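PDB 5YY3: uncharacterized protein AsqI from Emericella nidulans, which catalyses, as a zinc-dependent cyclopenase, the ring contraction of 4'-methoxycyclopenin to 4'-methoxyviridicatin with loss of methyl isocyanate, a step in aspoquinolone biosynthesis. Local coordinates for residues A408-H418 / Y604-T614. Sequence-based numbering, arbitrary orientation.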
ATOM      1  N   ALA A 408      26.065 -14.206  24.608  1.00 29.18           N
ATOM      2  CA  ALA A 408      27.028 -14.296  23.526  1.00 26.57           C
ATOM      3  C   ALA A 408      28.032 -13.142  23.532  1.00 26.43           C
ATOM      4  O   ALA A 408      29.217 -13.359  23.286  1.00 27.52           O
ATOM      5  CB  ALA A 408      26.302 -14.360  22.183  1.00 24.24           C
ATOM      6  N   THR A 409      27.590 -11.914  23.794  1.00 23.00           N
ATOM      7  CA  THR A 409      28.568 -10.823  23.791  1.00 30.16           C
ATOM      8  C   THR A 409      29.375 -10.781  25.104  1.00 31.20           C
ATOM      9  O   THR A 409      30.480 -10.217  25.144  1.00 29.03           O
ATOM     10  CB  THR A 409      27.919  -9.445  23.555  1.00 32.11           C
ATOM     11  OG1 THR A 409      27.428  -8.913  24.791  1.00 32.00           O
ATOM     12  CG2 THR A 409      26.799  -9.538  22.548  1.00 34.11           C
ATOM     13  N   ARG A 410      28.821 -11.379  26.166  1.00 29.81           N
ATOM     14  CA  ARG A 410      29.514 -11.488  27.456  1.00 30.94           C
ATOM     15  C   ARG A 410      30.683 -12.484  27.454  1.00 29.50           C
ATOM     16  O   ARG A 410      31.680 -12.267  28.138  1.00 29.75           O
ATOM     17  CB  ARG A 410      28.520 -11.878  28.561  1.00 30.86           C
ATOM     18  CG  ARG A 410      27.800 -10.689  29.169  1.00 35.06           C
ATOM     19  CD  ARG A 410      28.678  -9.927  30.147  1.00 36.33           C
ATOM     20  NE  ARG A 410      28.724 -10.602  31.439  1.00 37.02           N
ATOM     21  CZ  ARG A 410      29.840 -10.858  32.108  1.00 38.40           C
ATOM     22  NH1 ARG A 410      31.013 -10.508  31.597  1.00 47.39           N
ATOM     23  NH2 ARG A 410      29.788 -11.482  33.275  1.00 41.67           N
ATOM     24  N   TYR A 411      30.559 -13.569  26.691  1.00 30.37           N
ATOM     25  CA  TYR A 411      31.608 -14.581  26.626  1.00 27.97           C
ATOM     26  C   TYR A 411      32.052 -14.848  25.197  1.00 26.95           C
ATOM     27  O   TYR A 411      31.671 -15.862  24.600  1.00 28.70           O
ATOM     28  CB  TYR A 411      31.132 -15.874  27.297  1.00 32.77           C
ATOM     29  CG  TYR A 411      30.751 -15.636  28.745  1.00 34.24           C
ATOM     30  CD1 TYR A 411      31.727 -15.485  29.723  1.00 32.76           C
ATOM     31  CD2 TYR A 411      29.421 -15.510  29.121  1.00 31.42           C
ATOM     32  CE1 TYR A 411      31.382 -15.231  31.045  1.00 34.03           C
ATOM     33  CE2 TYR A 411      29.069 -15.259  30.439  1.00 30.68           C
ATOM     34  CZ  TYR A 411      30.054 -15.121  31.391  1.00 32.85           C
ATOM     35  OH  TYR A 411      29.702 -14.875  32.691  1.00 37.53           O
ATOM     36  N   PRO A 412      32.877 -13.937  24.647  1.00 22.02           N
ATOM     37  CA  PRO A 412      33.337 -14.005  23.257  1.00 25.59           C
ATOM     38  C   PRO A 412      34.181 -15.256  23.017  1.00 29.70           C
ATOM     39  O   PRO A 412      34.545 -15.934  23.973  1.00 25.72           O
ATOM     40  CB  PRO A 412      34.187 -12.740  23.088  1.00 27.49           C
ATOM     41  CG  PRO A 412      33.902 -11.886  24.267  1.00 29.59           C
ATOM     42  CD  PRO A 412      33.385 -12.752  25.356  1.00 23.24           C
ATOM     43  N   GLN A 413      34.474 -15.572  21.759  1.00 29.46           N
ATOM     44  CA  GLN A 413      35.321 -16.725  21.459  1.00 28.52           C
ATOM     45  C   GLN A 413      36.294 -16.370  20.352  1.00 28.59           C
ATOM     46  O   GLN A 413      35.987 -15.556  19.477  1.00 30.73           O
ATOM     47  CB  GLN A 413      34.485 -17.953  21.067  1.00 26.50           C
ATOM     48  CG  GLN A 413      33.568 -17.754  19.864  1.00 27.92           C
ATOM     49  CD  GLN A 413      32.627 -18.929  19.632  1.00 30.01           C
ATOM     50  OE1 GLN A 413      32.701 -19.939  20.321  1.00 32.64           O
ATOM     51  NE2 GLN A 413      31.709 -18.780  18.675  1.00 28.76           N
ATOM     52  N   ASP A 414      37.477 -16.972  20.421  1.00 34.97           N
ATOM     53  CA  ASP A 414      38.537 -16.788  19.433  1.00 31.89           C
ATOM     54  C   ASP A 414      38.170 -17.478  18.115  1.00 28.75           C
ATOM     55  O   ASP A 414      38.002 -18.699  18.078  1.00 29.37           O
ATOM     56  CB  ASP A 414      39.846 -17.359  19.977  1.00 28.78           C
ATOM     57  CG  ASP A 414      41.050 -16.937  19.170  1.00 31.86           C
ATOM     58  OD1 ASP A 414      40.922 -16.741  17.942  1.00 32.19           O
ATOM     59  OD2 ASP A 414      42.136 -16.798  19.769  1.00 40.56           O
ATOM     60  N   ILE A 415      38.070 -16.716  17.030  1.00 25.59           N
ATOM     61  CA  ILE A 415      37.610 -17.283  15.768  1.00 31.03           C
ATOM     62  C   ILE A 415      38.662 -18.212  15.150  1.00 31.05           C
ATOM     63  O   ILE A 415      38.341 -19.017  14.269  1.00 31.35           O
ATOM     64  CB  ILE A 415      37.229 -16.171  14.740  1.00 30.66           C
ATOM     65  CG1 ILE A 415      36.228 -16.712  13.728  1.00 26.52           C
ATOM     66  CG2 ILE A 415      38.447 -15.639  14.001  1.00 35.03           C
ATOM     67  CD1 ILE A 415      35.016 -17.336  14.364  1.00 30.39           C
ATOM     68  N   THR A 416      39.910 -18.102  15.617  1.00 28.98           N
ATOM     69  CA  THR A 416      40.996 -18.960  15.139  1.00 32.49           C
ATOM     70  C   THR A 416      41.174 -20.210  16.009  1.00 31.31           C
ATOM     71  O   THR A 416      41.782 -21.182  15.575  1.00 35.98           O
ATOM     72  CB  THR A 416      42.343 -18.220  15.109  1.00 31.54           C
ATOM     73  OG1 THR A 416      42.754 -17.942  16.451  1.00 32.25           O
ATOM     74  CG2 THR A 416      42.253 -16.916  14.331  1.00 33.37           C
ATOM     75  N   ALA A 417      40.633 -20.180  17.225  1.00 33.58           N
ATOM     76  CA  ALA A 417      40.865 -21.221  18.237  1.00 32.91           C
ATOM     77  C   ALA A 417      40.703 -22.676  17.764  1.00 34.90           C
ATOM     78  O   ALA A 417      41.376 -23.567  18.270  1.00 37.60           O
ATOM     79  CB  ALA A 417      39.956 -20.978  19.420  1.00 34.92           C
ATOM     80  N   HIS A 418      39.818 -22.934  16.811  1.00 31.10           N
ATOM     81  CA  HIS A 418      39.634 -24.305  16.345  1.00 29.07           C
ATOM     82  C   HIS A 418      39.717 -24.397  14.814  1.00 29.35           C
ATOM     83  O   HIS A 418      39.037 -25.223  14.197  1.00 26.59           O
ATOM     84  CB  HIS A 418      38.298 -24.860  16.847  1.00 30.46           C
ATOM     85  CG  HIS A 418      38.129 -24.791  18.334  1.00 42.47           C
ATOM     86  ND1 HIS A 418      38.616 -25.760  19.186  1.00 42.40           N
ATOM     87  CD2 HIS A 418      37.513 -23.874  19.124  1.00 38.81           C
ATOM     88  CE1 HIS A 418      38.310 -25.442  20.434  1.00 41.07           C
ATOM     89  NE2 HIS A 418      37.644 -24.303  20.421  1.00 43.68           N
ATOM     90  N   TYR A 604      27.923 -22.695  15.877  1.00 26.31           N
ATOM     91  CA  TYR A 604      29.310 -22.229  15.813  1.00 25.52           C
ATOM     92  C   TYR A 604      29.681 -21.860  14.385  1.00 25.39           C
ATOM     93  O   TYR A 604      29.394 -22.618  13.459  1.00 23.06           O
ATOM     94  CB  TYR A 604      30.259 -23.307  16.329  1.00 26.92           C
ATOM     95  CG  TYR A 604      31.706 -22.879  16.373  1.00 29.01           C
ATOM     96  CD1 TYR A 604      32.210 -22.200  17.479  1.00 26.11           C
ATOM     97  CD2 TYR A 604      32.569 -23.148  15.314  1.00 26.96           C
ATOM     98  CE1 TYR A 604      33.532 -21.796  17.534  1.00 30.01           C
ATOM     99  CE2 TYR A 604      33.903 -22.742  15.362  1.00 27.96           C
ATOM    100  CZ  TYR A 604      34.375 -22.070  16.483  1.00 26.54           C
ATOM    101  OH  TYR A 604      35.697 -21.670  16.560  1.00 29.42           O
ATOM    102  N   PRO A 605      30.376 -20.733  14.197  1.00 22.86           N
ATOM    103  CA  PRO A 605      30.978 -19.833  15.188  1.00 24.44           C
ATOM    104  C   PRO A 605      30.152 -18.589  15.510  1.00 23.09           C
ATOM    105  O   PRO A 605      30.661 -17.644  16.118  1.00 20.84           O
ATOM    106  CB  PRO A 605      32.281 -19.429  14.507  1.00 21.84           C
ATOM    107  CG  PRO A 605      31.885 -19.333  13.046  1.00 23.68           C
ATOM    108  CD  PRO A 605      30.806 -20.386  12.827  1.00 20.90           C
ATOM    109  N   PHE A 606      28.891 -18.579  15.103  1.00 22.03           N
ATOM    110  CA  PHE A 606      28.068 -17.396  15.315  1.00 26.18           C
ATOM    111  C   PHE A 606      27.289 -17.424  16.624  1.00 28.31           C
ATOM    112  O   PHE A 606      26.448 -16.571  16.845  1.00 28.67           O
ATOM    113  CB  PHE A 606      27.099 -17.212  14.146  1.00 21.47           C
ATOM    114  CG  PHE A 606      27.790 -16.870  12.851  1.00 23.00           C
ATOM    115  CD1 PHE A 606      28.356 -15.620  12.670  1.00 19.24           C
ATOM    116  CD2 PHE A 606      27.880 -17.803  11.828  1.00 20.33           C
ATOM    117  CE1 PHE A 606      28.973 -15.299  11.497  1.00 20.21           C
ATOM    118  CE2 PHE A 606      28.509 -17.490  10.650  1.00 19.30           C
ATOM    119  CZ  PHE A 606      29.050 -16.235  10.481  1.00 21.36           C
ATOM    120  N   ASN A 607      27.588 -18.390  17.491  1.00 31.53           N
ATOM    121  CA  ASN A 607      26.828 -18.593  18.719  1.00 26.15           C
ATOM    122  C   ASN A 607      27.408 -17.819  19.903  1.00 29.04           C
ATOM    123  O   ASN A 607      26.760 -17.690  20.941  1.00 32.19           O
ATOM    124  CB  ASN A 607      26.747 -20.081  19.047  1.00 25.47           C
ATOM    125  CG  ASN A 607      28.117 -20.711  19.234  1.00 32.01           C
ATOM    126  OD1 ASN A 607      29.106 -20.245  18.665  1.00 27.83           O
ATOM    127  ND2 ASN A 607      28.181 -21.776  20.033  1.00 30.38           N
ATOM    128  N   ARG A 608      28.615 -17.289  19.736  1.00 25.42           N
ATOM    129  CA  ARG A 608      29.205 -16.360  20.711  1.00 27.77           C
ATOM    130  C   ARG A 608      29.810 -15.189  19.967  1.00 23.63           C
ATOM    131  O   ARG A 608      30.039 -15.288  18.770  1.00 22.04           O
ATOM    132  CB  ARG A 608      30.283 -17.042  21.560  1.00 28.25           C
ATOM    133  CG  ARG A 608      29.757 -17.649  22.822  1.00 33.72           C
ATOM    134  CD  ARG A 608      30.698 -18.684  23.347  1.00 37.66           C
ATOM    135  NE  ARG A 608      30.120 -20.006  23.153  1.00 44.04           N
ATOM    136  CZ  ARG A 608      29.164 -20.509  23.924  1.00 44.04           C
ATOM    137  NH1 ARG A 608      28.718 -19.795  24.945  1.00 44.17           N
ATOM    138  NH2 ARG A 608      28.673 -21.725  23.688  1.00 48.91           N
ATOM    139  N   ALA A 609      30.087 -14.089  20.657  1.00 24.56           N
ATOM    140  CA  ALA A 609      30.735 -12.972  19.984  1.00 22.93           C
ATOM    141  C   ALA A 609      32.155 -13.391  19.614  1.00 25.41           C
ATOM    142  O   ALA A 609      32.690 -14.338  20.195  1.00 29.41           O
ATOM    143  CB  ALA A 609      30.747 -11.729  20.858  1.00 21.23           C
ATOM    144  N   TRP A 610      32.763 -12.700  18.652  1.00 26.01           N
ATOM    145  CA  TRP A 610      34.135 -13.015  18.261  1.00 25.57           C
ATOM    146  C   TRP A 610      35.088 -12.062  18.931  1.00 28.51           C
ATOM    147  O   TRP A 610      34.880 -10.848  18.963  1.00 27.67           O
ATOM    148  CB  TRP A 610      34.335 -12.945  16.750  1.00 22.51           C
ATOM    149  CG  TRP A 610      33.489 -13.885  15.985  1.00 24.93           C
ATOM    150  CD1 TRP A 610      32.705 -14.887  16.489  1.00 21.62           C
ATOM    151  CD2 TRP A 610      33.315 -13.908  14.563  1.00 24.18           C
ATOM    152  NE1 TRP A 610      32.055 -15.535  15.460  1.00 24.74           N
ATOM    153  CE2 TRP A 610      32.413 -14.949  14.270  1.00 21.69           C
ATOM    154  CE3 TRP A 610      33.838 -13.149  13.510  1.00 22.86           C
ATOM    155  CZ2 TRP A 610      32.024 -15.252  12.968  1.00 20.86           C
ATOM    156  CZ3 TRP A 610      33.455 -13.446  12.224  1.00 21.55           C
ATOM    157  CH2 TRP A 610      32.555 -14.490  11.958  1.00 22.48           C
ATOM    158  N   THR A 611      36.155 -12.631  19.461  1.00 33.55           N
ATOM    159  CA  THR A 611      37.078 -11.874  20.272  1.00 31.83           C
ATOM    160  C   THR A 611      37.842 -10.885  19.370  1.00 31.46           C
ATOM    161  O   THR A 611      38.227  -9.795  19.806  1.00 32.42           O
ATOM    162  CB  THR A 611      38.018 -12.830  21.027  1.00 35.78           C
ATOM    163  OG1 THR A 611      38.598 -12.142  22.131  1.00 47.74           O
ATOM    164  CG2 THR A 611      39.112 -13.338  20.128  1.00 29.06           C
ATOM    165  N   GLN A 612      38.004 -11.250  18.099  1.00 28.23           N
ATOM    166  CA  GLN A 612      38.629 -10.371  17.112  1.00 29.22           C
ATOM    167  C   GLN A 612      37.858  -9.052  16.938  1.00 32.35           C
ATOM    168  O   GLN A 612      38.431  -8.037  16.540  1.00 33.97           O
ATOM    169  CB  GLN A 612      38.748 -11.086  15.762  1.00 26.99           C
ATOM    170  CG  GLN A 612      39.886 -12.131  15.667  1.00 30.64           C
ATOM    171  CD  GLN A 612      39.591 -13.420  16.434  1.00 29.74           C
ATOM    172  OE1 GLN A 612      38.434 -13.759  16.688  1.00 31.77           O
ATOM    173  NE2 GLN A 612      40.640 -14.151  16.786  1.00 34.37           N
ATOM    174  N   LEU A 613      36.560  -9.081  17.237  1.00 29.47           N
ATOM    175  CA  LEU A 613      35.723  -7.886  17.156  1.00 30.02           C
ATOM    176  C   LEU A 613      35.522  -7.207  18.519  1.00 29.80           C
ATOM    177  O   LEU A 613      35.615  -5.982  18.613  1.00 30.88           O
ATOM    178  CB  LEU A 613      34.375  -8.233  16.546  1.00 27.75           C
ATOM    179  CG  LEU A 613      34.406  -8.789  15.123  1.00 27.71           C
ATOM    180  CD1 LEU A 613      32.992  -9.066  14.645  1.00 24.96           C
ATOM    181  CD2 LEU A 613      35.088  -7.806  14.211  1.00 24.08           C
ATOM    182  N   THR A 614      35.264  -7.983  19.576  1.00 27.45           N
ATOM    183  CA  THR A 614      35.069  -7.383  20.896  1.00 29.87           C
ATOM    184  C   THR A 614      36.334  -6.690  21.398  1.00 34.67           C
ATOM    185  O   THR A 614      36.248  -5.744  22.190  1.00 32.23           O
ATOM    186  CB  THR A 614      34.623  -8.410  21.949  1.00 30.96           C
ATOM    187  OG1 THR A 614      35.580  -9.471  22.014  1.00 34.81           O
ATOM    188  CG2 THR A 614      33.255  -8.985  21.588  1.00 27.43           C
TER
HETATM  189  O   HOH W   1      37.998 -21.629  14.975  1.00 24.62           O
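Q413 and W610 form a single parallel beta bridge, Q413 N binding A609 O (2.7 Å) and T611 N binding Q413 O (2.9 Å), while A609 N bonds to A408 O near the end of helix 391-410. With CG between its backbone N and carbonyl carbon (chi1 58°) and the chain extended beyond, the buried Q413 side chain crosses that of R608 at about a right angle. Q413 NE2 donates to N607 OD1 at 3.0 Å and, weakly, to P605 O, whose stronger donor is W610 NE1 (2.6 Å). Q413 OE1 lies at the edge of the Y604 ring. I415 sets CD1 over a face of the W610 indole, 3.6 Å from the five-membered-ring centroid and 15° off the normal, and also touches P605 CB. Q612, bent at chi2, uses both ends of its amide: OE1 accepts from I415 N (3.0 Å, 162° at the hydrogen), and NE2 reaches D414 OD1 (2.9 Å) from above the carboxylate plane. The same oxygen takes T416 N, making an Asx turn, and T416 OG1. One water joins Y604 OH to I415 O and H418 N. P605 packs on F576 and I578 of strand 571-580, whereas R608 touches C323 and L324 of helix 323-331, so the loop before helix 611-614 spans from the Ig-like beta-sheet to the helical part of this hemocyanin-like chain. Three donors on D414 OD1 would probably favour a charged carboxylate; with both Q413 and Q612 bonded across the contact, polar side chains add three ordinary hydrogen bonds and a weak one to the three between the backbones.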